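Local coordinates for VESB protease (Vibrio cholerae, PDB 4LK4), which probably cleaves peptide bonds in other proteins as a secreted, trypsin-like serine endopeptidase of the S1 family, at residues G14-S19 and T152-E157; I25-K30 and A138-T143. The protein carries 1 engineered substitution. All blocks are in the same frame, centred on the assembly; numbering follows the deposited sequence.

How the contacts relate
Both contacts join an early part of the trypsin-like domain to its second beta-barrel, yet in different chemical terms. Contact 1 lies at the partly exposed edge, where strand 15-16 adds itself to strand 156-162 through backbone and amide hydrogen bonds. Contact 2 is buried between the barrels: strand 25-30, from the first, meets the end of strand 134-139 through apolar side chains. Strands 134-139 and 156-162 are neighbours in one sheet, and a probable hydrogen bond of 2.9 Å from Gln156 N to Gly139 O ties the contacts together. Their centres are about 9 Å apart, and the Trp140 indole packs against the backbone of 152-157.

Contact 1 of 2, residues G14-S19 and T152-E157; sequences GSNANS and TPILQE
Gln156 NE2 reaches two carbonyl oxygens, one on each side of the contact: Asn16 OD1 across it, at 2.6 Å, and Ile154 O in its own segment, at 3.1 Å. Both acceptors lie almost exactly in the Gln156 amide plane. The two carbonyls receive it differently: NE2 lies on a lone pair of Asn16 OD1 but stands above the carbonyl plane of Ile154. A bend at chi2 (-72°) folds the Gln156 chain back, and its amide is held nearly perpendicular to that of Asn16, the planes being 81° apart. Ile154 meets the asparagine at a slant, its CG2 3.5 Å from Asn16 CG.

The backbones supply a short antiparallel bridge. Ser15 and Glu157 form the hydrogen-bonded pair, with Glu157 N to Ser15 O at 2.9 Å and Ser15 N returning a longer bond to Glu157 O. Asn16 and Gln156 form the next, non-hydrogen-bonded pair; their CB atoms start off in different directions, and the amides meet only further out. The ladder's last bond is nearly straight, Ala17 N to Leu155 O at 2.7 Å.

Ala17 then turns its methyl inward. Ala17 CB touches Glu157 CG at 3.7 Å and rests more loosely against the Leu155 side chain. Glu157 takes the crowded position at chi1 (49°), which brings its CG against that methyl; beyond it the chain runs extended to a carboxylate that Trp22 NE1 meets in a weak hydrogen bond. Tyr73 OH binds Ala17 O, tying the segment to a loop that follows strand 66-70.

The N-terminal segment is thus added as an extra edge strand to the second barrel of the chymotrypsin-like fold. Main-chain pairing sets its register, and the glutamine amide nitrogen, held by two acceptors, gives this partly exposed seam a specific polar fastening.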
ATOM      1  N   GLY A  14       3.509  -6.011 -25.052  1.00 57.58           N
ATOM      2  CA  GLY A  14       4.391  -6.181 -23.904  1.00 54.37           C
ATOM      3  C   GLY A  14       5.663  -6.807 -24.396  1.00 52.92           C
ATOM      4  O   GLY A  14       5.658  -7.511 -25.403  1.00 51.39           O
ATOM      5  N   SER A  15       6.739  -6.581 -23.648  1.00 51.01           N
ATOM      6  CA  SER A  15       8.059  -6.965 -24.076  1.00 49.49           C
ATOM      7  C   SER A  15       8.977  -7.071 -22.860  1.00 45.96           C
ATOM      8  O   SER A  15       8.803  -6.346 -21.893  1.00 42.59           O
ATOM      9  CB  SER A  15       8.569  -5.904 -25.069  1.00 51.72           C
ATOM     10  OG  SER A  15       9.981  -5.944 -25.209  1.00 53.24           O
ATOM     11  N   ASN A  16       9.964  -7.962 -22.932  1.00 44.59           N
ATOM     12  CA  ASN A  16      10.936  -8.086 -21.874  1.00 43.45           C
ATOM     13  C   ASN A  16      11.531  -6.696 -21.585  1.00 45.06           C
ATOM     14  O   ASN A  16      11.972  -6.019 -22.477  1.00 46.67           O
ATOM     15  CB  ASN A  16      12.068  -9.044 -22.283  1.00 43.18           C
ATOM     16  CG  ASN A  16      11.686 -10.531 -22.225  1.00 41.72           C
ATOM     17  OD1 ASN A  16      10.605 -10.944 -21.779  1.00 38.49           O
ATOM     18  ND2 ASN A  16      12.620 -11.353 -22.680  1.00 42.92           N
ATOM     19  N   ALA A  17      11.501  -6.243 -20.347  1.00 46.13           N
ATOM     20  CA  ALA A  17      12.028  -4.917 -20.044  1.00 48.64           C
ATOM     21  C   ALA A  17      13.565  -4.875 -20.118  1.00 52.63           C
ATOM     22  O   ALA A  17      14.222  -5.909 -20.094  1.00 50.78           O
ATOM     23  CB  ALA A  17      11.554  -4.471 -18.675  1.00 46.24           C
ATOM     24  N   ASN A  18      14.110  -3.663 -20.212  1.00 57.88           N
ATOM     25  CA  ASN A  18      15.531  -3.415 -19.990  1.00 62.81           C
ATOM     26  C   ASN A  18      15.723  -3.074 -18.508  1.00 61.77           C
ATOM     27  O   ASN A  18      15.170  -2.086 -18.040  1.00 60.35           O
ATOM     28  CB  ASN A  18      15.978  -2.249 -20.868  1.00 69.31           C
ATOM     29  CG  ASN A  18      17.394  -1.800 -20.565  1.00 78.29           C
ATOM     30  OD1 ASN A  18      18.114  -2.410 -19.757  1.00 81.50           O
ATOM     31  ND2 ASN A  18      17.811  -0.720 -21.221  1.00 84.41           N
ATOM     32  N   SER A  19      16.500  -3.881 -17.784  1.00 60.99           N
ATOM     33  CA  SER A  19      16.502  -3.857 -16.297  1.00 62.15           C
ATOM     34  C   SER A  19      17.104  -2.619 -15.665  1.00 62.52           C
ATOM     35  O   SER A  19      16.760  -2.257 -14.527  1.00 61.86           O
ATOM     36  CB  SER A  19      17.259  -5.058 -15.719  1.00 63.57           C
ATOM     37  OG  SER A  19      18.658  -4.884 -15.868  1.00 67.73           O
ATOM     38  N   THR A 152       5.991 -15.623 -17.340  1.00 48.96           N
ATOM     39  CA  THR A 152       7.430 -15.615 -17.537  1.00 48.28           C
ATOM     40  C   THR A 152       8.215 -15.036 -16.376  1.00 46.22           C
ATOM     41  O   THR A 152       7.750 -14.120 -15.730  1.00 46.07           O
ATOM     42  CB  THR A 152       7.698 -14.794 -18.804  1.00 49.38           C
ATOM     43  OG1 THR A 152       7.595 -15.693 -19.898  1.00 52.90           O
ATOM     44  CG2 THR A 152       8.994 -14.158 -18.860  1.00 48.93           C
ATOM     45  N   PRO A 153       9.461 -15.492 -16.177  1.00 45.25           N
ATOM     46  CA  PRO A 153      10.197 -14.988 -15.035  1.00 44.26           C
ATOM     47  C   PRO A 153      10.817 -13.621 -15.241  1.00 43.85           C
ATOM     48  O   PRO A 153      11.423 -13.084 -14.325  1.00 43.98           O
ATOM     49  CB  PRO A 153      11.259 -16.068 -14.804  1.00 44.97           C
ATOM     50  CG  PRO A 153      11.452 -16.697 -16.124  1.00 45.83           C
ATOM     51  CD  PRO A 153      10.220 -16.501 -16.932  1.00 45.99           C
ATOM     52  N   ILE A 154      10.642 -13.064 -16.424  1.00 43.65           N
ATOM     53  CA  ILE A 154      11.319 -11.838 -16.853  1.00 44.19           C
ATOM     54  C   ILE A 154      10.359 -10.637 -16.760  1.00 43.26           C
ATOM     55  O   ILE A 154       9.204 -10.673 -17.232  1.00 42.47           O
ATOM     56  CB  ILE A 154      11.809 -11.987 -18.313  1.00 45.80           C
ATOM     57  CG1 ILE A 154      12.635 -13.264 -18.484  1.00 46.91           C
ATOM     58  CG2 ILE A 154      12.590 -10.764 -18.814  1.00 47.36           C
ATOM     59  CD1 ILE A 154      14.076 -13.152 -18.059  1.00 48.47           C
ATOM     60  N   LEU A 155      10.860  -9.563 -16.175  1.00 43.51           N
ATOM     61  CA  LEU A 155      10.097  -8.332 -16.069  1.00 43.12           C
ATOM     62  C   LEU A 155       9.688  -7.826 -17.452  1.00 43.68           C
ATOM     63  O   LEU A 155      10.507  -7.692 -18.338  1.00 44.77           O
ATOM     64  CB  LEU A 155      10.929  -7.287 -15.317  1.00 44.01           C
ATOM     65  CG  LEU A 155      10.317  -5.906 -15.118  1.00 43.74           C
ATOM     66  CD1 LEU A 155       9.087  -5.986 -14.221  1.00 42.78           C
ATOM     67  CD2 LEU A 155      11.354  -4.959 -14.552  1.00 45.54           C
ATOM     68  N   GLN A 156       8.396  -7.606 -17.630  1.00 43.62           N
ATOM     69  CA  GLN A 156       7.859  -7.027 -18.844  1.00 44.87           C
ATOM     70  C   GLN A 156       7.475  -5.545 -18.675  1.00 44.70           C
ATOM     71  O   GLN A 156       7.219  -5.061 -17.566  1.00 43.70           O
ATOM     72  CB  GLN A 156       6.589  -7.738 -19.242  1.00 45.67           C
ATOM     73  CG  GLN A 156       6.650  -9.250 -19.331  1.00 46.86           C
ATOM     74  CD  GLN A 156       7.447  -9.650 -20.518  1.00 49.17           C
ATOM     75  OE1 GLN A 156       7.074  -9.376 -21.665  1.00 51.20           O
ATOM     76  NE2 GLN A 156       8.609 -10.197 -20.258  1.00 50.21           N
ATOM     77  N   GLU A 157       7.402  -4.838 -19.797  1.00 45.92           N
ATOM     78  CA  GLU A 157       6.862  -3.498 -19.826  1.00 46.10           C
ATOM     79  C   GLU A 157       5.939  -3.346 -21.027  1.00 47.28           C
ATOM     80  O   GLU A 157       5.992  -4.142 -21.943  1.00 48.91           O
ATOM     81  CB  GLU A 157       7.974  -2.442 -19.818  1.00 47.13           C
ATOM     82  CG  GLU A 157       9.092  -2.645 -20.833  1.00 49.63           C
ATOM     83  CD  GLU A 157      10.057  -1.469 -20.919  1.00 51.68           C
ATOM     84  OE1 GLU A 157       9.723  -0.402 -20.374  1.00 51.83           O
ATOM     85  OE2 GLU A 157      11.146  -1.584 -21.529  1.00 54.19           O
TER

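Contact 2 of 2, residues I25-K30 and A138-T143; sequences IVALVK and AGWGIT
Ala138 faces Ile25 across the seam between the two beta-barrels of the chymotrypsin-like fold, and from there the chain 138-143 leaves its strand and turns along the interface. The first meeting is loose: Ala138 CB lies 4.3 Å from Ile25 CD1, the tip of a side chain that also approaches the Ala138 carbonyl oxygen.

Gly139 ends the strand and leads to Trp140, whose indole carries most of the contact. Its first torsion (chi1 -71°) sets CG beside the backbone N, anti to the carbonyl carbon. The far side of the six-membered ring, CZ3 and CH2, is the part that meets strand 25-30. Ala27 CB comes obliquely to these two carbons, 3.7 Å from Trp140 CH2. Ile25 also approaches at a slant: held anti to its own backbone N (chi1 -165°), Ile25 CG1 is the branch that meets the ring, 4.2 Å from Trp140 CH2. Between the two residues, the Val26 carbonyl oxygen lies at the rim of the ring, near its plane, with Val26 O 4.0 Å from Trp140 CZ3. Val26 turns its CB away from the 138-143 segment, leaving its backbone to make this approach.

The polar edge of the indole is satisfied elsewhere, since NE1 donates a hydrogen bond to Tyr73 O. The backbone N of Trp140 binds Asp198 OD2, which ties the chain just past the strand to another loop of the domain. Leu75 touches both Ala27 and Trp140, adding a third apolar group to their packing.

Past Gly141 the chain bends away from strand 25-30. Ile142 lays its side chain on Gln156, back within the second barrel. One residue further on, Thr143 OG1 donates a hydrogen bond of 2.9 Å to Gly141 O.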
ATOM      1  N   ILE A  25      11.829  -1.275  -9.390  1.00 42.37           N
ATOM      2  CA  ILE A  25      10.702  -2.216  -9.421  1.00 40.23           C
ATOM      3  C   ILE A  25      10.788  -3.186  -8.247  1.00 40.49           C
ATOM      4  O   ILE A  25      11.872  -3.468  -7.732  1.00 42.46           O
ATOM      5  CB  ILE A  25      10.714  -3.046 -10.707  1.00 38.59           C
ATOM      6  CG1 ILE A  25       9.398  -3.763 -10.956  1.00 37.28           C
ATOM      7  CG2 ILE A  25      11.803  -4.109 -10.641  1.00 38.85           C
ATOM      8  CD1 ILE A  25       8.228  -2.849 -11.214  1.00 38.39           C
ATOM      9  N   VAL A  26       9.658  -3.724  -7.831  1.00 39.71           N
ATOM     10  CA  VAL A  26       9.672  -4.706  -6.756  1.00 40.64           C
ATOM     11  C   VAL A  26       8.751  -5.887  -7.050  1.00 39.93           C
ATOM     12  O   VAL A  26       7.605  -5.697  -7.478  1.00 39.69           O
ATOM     13  CB  VAL A  26       9.207  -4.062  -5.444  1.00 41.98           C
ATOM     14  CG1 VAL A  26       9.281  -5.061  -4.311  1.00 42.06           C
ATOM     15  CG2 VAL A  26      10.024  -2.807  -5.163  1.00 43.41           C
ATOM     16  N   ALA A  27       9.263  -7.098  -6.823  1.00 39.15           N
ATOM     17  CA  ALA A  27       8.445  -8.293  -6.847  1.00 37.61           C
ATOM     18  C   ALA A  27       8.074  -8.684  -5.428  1.00 38.51           C
ATOM     19  O   ALA A  27       8.917  -8.744  -4.528  1.00 38.05           O
ATOM     20  CB  ALA A  27       9.180  -9.411  -7.511  1.00 37.33           C
ATOM     21  N   LEU A  28       6.800  -8.940  -5.231  1.00 39.68           N
ATOM     22  CA  LEU A  28       6.312  -9.431  -3.949  1.00 42.23           C
ATOM     23  C   LEU A  28       6.192 -10.948  -4.032  1.00 42.03           C
ATOM     24  O   LEU A  28       5.526 -11.486  -4.926  1.00 40.14           O
ATOM     25  CB  LEU A  28       4.965  -8.790  -3.608  1.00 44.19           C
ATOM     26  CG  LEU A  28       4.995  -7.270  -3.473  1.00 46.87           C
ATOM     27  CD1 LEU A  28       3.617  -6.807  -3.042  1.00 50.67           C
ATOM     28  CD2 LEU A  28       6.024  -6.824  -2.458  1.00 47.50           C
ATOM     29  N   VAL A  29       6.855 -11.644  -3.120  1.00 43.31           N
ATOM     30  CA  VAL A  29       6.903 -13.090  -3.236  1.00 44.66           C
ATOM     31  C   VAL A  29       6.632 -13.709  -1.896  1.00 46.98           C
ATOM     32  O   VAL A  29       6.953 -13.120  -0.867  1.00 48.47           O
ATOM     33  CB  VAL A  29       8.233 -13.585  -3.830  1.00 43.61           C
ATOM     34  CG1 VAL A  29       8.610 -12.726  -5.032  1.00 44.20           C
ATOM     35  CG2 VAL A  29       9.341 -13.515  -2.830  1.00 45.52           C
ATOM     36  N   LYS A  30       6.045 -14.897  -1.935  1.00 47.91           N
ATOM     37  CA  LYS A  30       5.690 -15.626  -0.758  1.00 51.09           C
ATOM     38  C   LYS A  30       6.955 -15.999  -0.013  1.00 49.61           C
ATOM     39  O   LYS A  30       7.912 -16.470  -0.616  1.00 46.71           O
ATOM     40  CB  LYS A  30       4.885 -16.873  -1.132  1.00 56.48           C
ATOM     41  CG  LYS A  30       4.582 -17.782   0.056  1.00 65.41           C
ATOM     42  CD  LYS A  30       3.385 -18.686  -0.215  1.00 72.56           C
ATOM     43  CE  LYS A  30       3.208 -19.724   0.894  1.00 80.80           C
ATOM     44  NZ  LYS A  30       3.981 -20.955   0.545  1.00 84.57           N
ATOM     45  N   ALA A 138       4.827  -1.733 -15.771  1.00 39.74           N
ATOM     46  CA  ALA A 138       5.859  -2.757 -15.687  1.00 40.61           C
ATOM     47  C   ALA A 138       5.462  -3.832 -14.696  1.00 39.99           C
ATOM     48  O   ALA A 138       4.849  -3.555 -13.674  1.00 40.52           O
ATOM     49  CB  ALA A 138       7.199  -2.150 -15.310  1.00 41.02           C
ATOM     50  N   GLY A 139       5.798  -5.070 -15.026  1.00 40.19           N
ATOM     51  CA  GLY A 139       5.546  -6.179 -14.140  1.00 39.50           C
ATOM     52  C   GLY A 139       5.666  -7.489 -14.871  1.00 40.13           C
ATOM     53  O   GLY A 139       5.945  -7.510 -16.079  1.00 40.98           O
ATOM     54  N   TRP A 140       5.397  -8.573 -14.144  1.00 39.65           N
ATOM     55  CA  TRP A 140       5.542  -9.921 -14.674  1.00 40.37           C
ATOM     56  C   TRP A 140       4.276 -10.472 -15.387  1.00 41.54           C
ATOM     57  O   TRP A 140       4.357 -11.357 -16.297  1.00 42.43           O
ATOM     58  CB  TRP A 140       6.089 -10.844 -13.597  1.00 39.07           C
ATOM     59  CG  TRP A 140       7.560 -10.554 -13.290  1.00 38.89           C
ATOM     60  CD1 TRP A 140       8.663 -11.191 -13.821  1.00 38.77           C
ATOM     61  CD2 TRP A 140       8.072  -9.589 -12.366  1.00 38.06           C
ATOM     62  NE1 TRP A 140       9.814 -10.646 -13.303  1.00 39.02           N
ATOM     63  CE2 TRP A 140       9.479  -9.668 -12.407  1.00 38.46           C
ATOM     64  CE3 TRP A 140       7.477  -8.637 -11.529  1.00 37.76           C
ATOM     65  CZ2 TRP A 140      10.302  -8.843 -11.633  1.00 39.47           C
ATOM     66  CZ3 TRP A 140       8.310  -7.811 -10.750  1.00 37.96           C
ATOM     67  CH2 TRP A 140       9.697  -7.926 -10.809  1.00 38.06           C
ATOM     68  N   GLY A 141       3.131  -9.883 -15.119  1.00 58.40           N
ATOM     69  CA  GLY A 141       1.902 -10.358 -15.786  1.00 60.88           C
ATOM     70  C   GLY A 141       1.624  -9.986 -17.249  1.00 60.95           C
ATOM     71  O   GLY A 141       0.624 -10.460 -17.816  1.00 64.61           O
ATOM     72  N   ILE A 142       2.441  -9.137 -17.879  1.00 57.36           N
ATOM     73  CA  ILE A 142       1.943  -8.387 -19.043  1.00 56.72           C
ATOM     74  C   ILE A 142       1.730  -9.259 -20.287  1.00 58.08           C
ATOM     75  O   ILE A 142       2.594 -10.031 -20.648  1.00 57.71           O
ATOM     76  CB  ILE A 142       2.794  -7.143 -19.320  1.00 55.33           C
ATOM     77  CG1 ILE A 142       2.760  -6.254 -18.058  1.00 54.03           C
ATOM     78  CG2 ILE A 142       2.257  -6.391 -20.540  1.00 55.75           C
ATOM     79  CD1 ILE A 142       3.697  -5.077 -18.076  1.00 53.12           C
ATOM     80  N   THR A 143       0.560  -9.094 -20.919  1.00 60.15           N
ATOM     81  CA  THR A 143      -0.044 -10.076 -21.850  1.00 63.23           C
ATOM     82  C   THR A 143      -0.650  -9.423 -23.116  1.00 65.94           C
ATOM     83  O   THR A 143      -1.670  -8.726 -23.066  1.00 66.59           O
ATOM     84  CB  THR A 143      -1.130 -10.940 -21.103  1.00 64.89           C
ATOM     85  OG1 THR A 143      -0.500 -11.739 -20.107  1.00 61.90           O
ATOM     86  CG2 THR A 143      -1.878 -11.884 -22.035  1.00 69.05           C
TER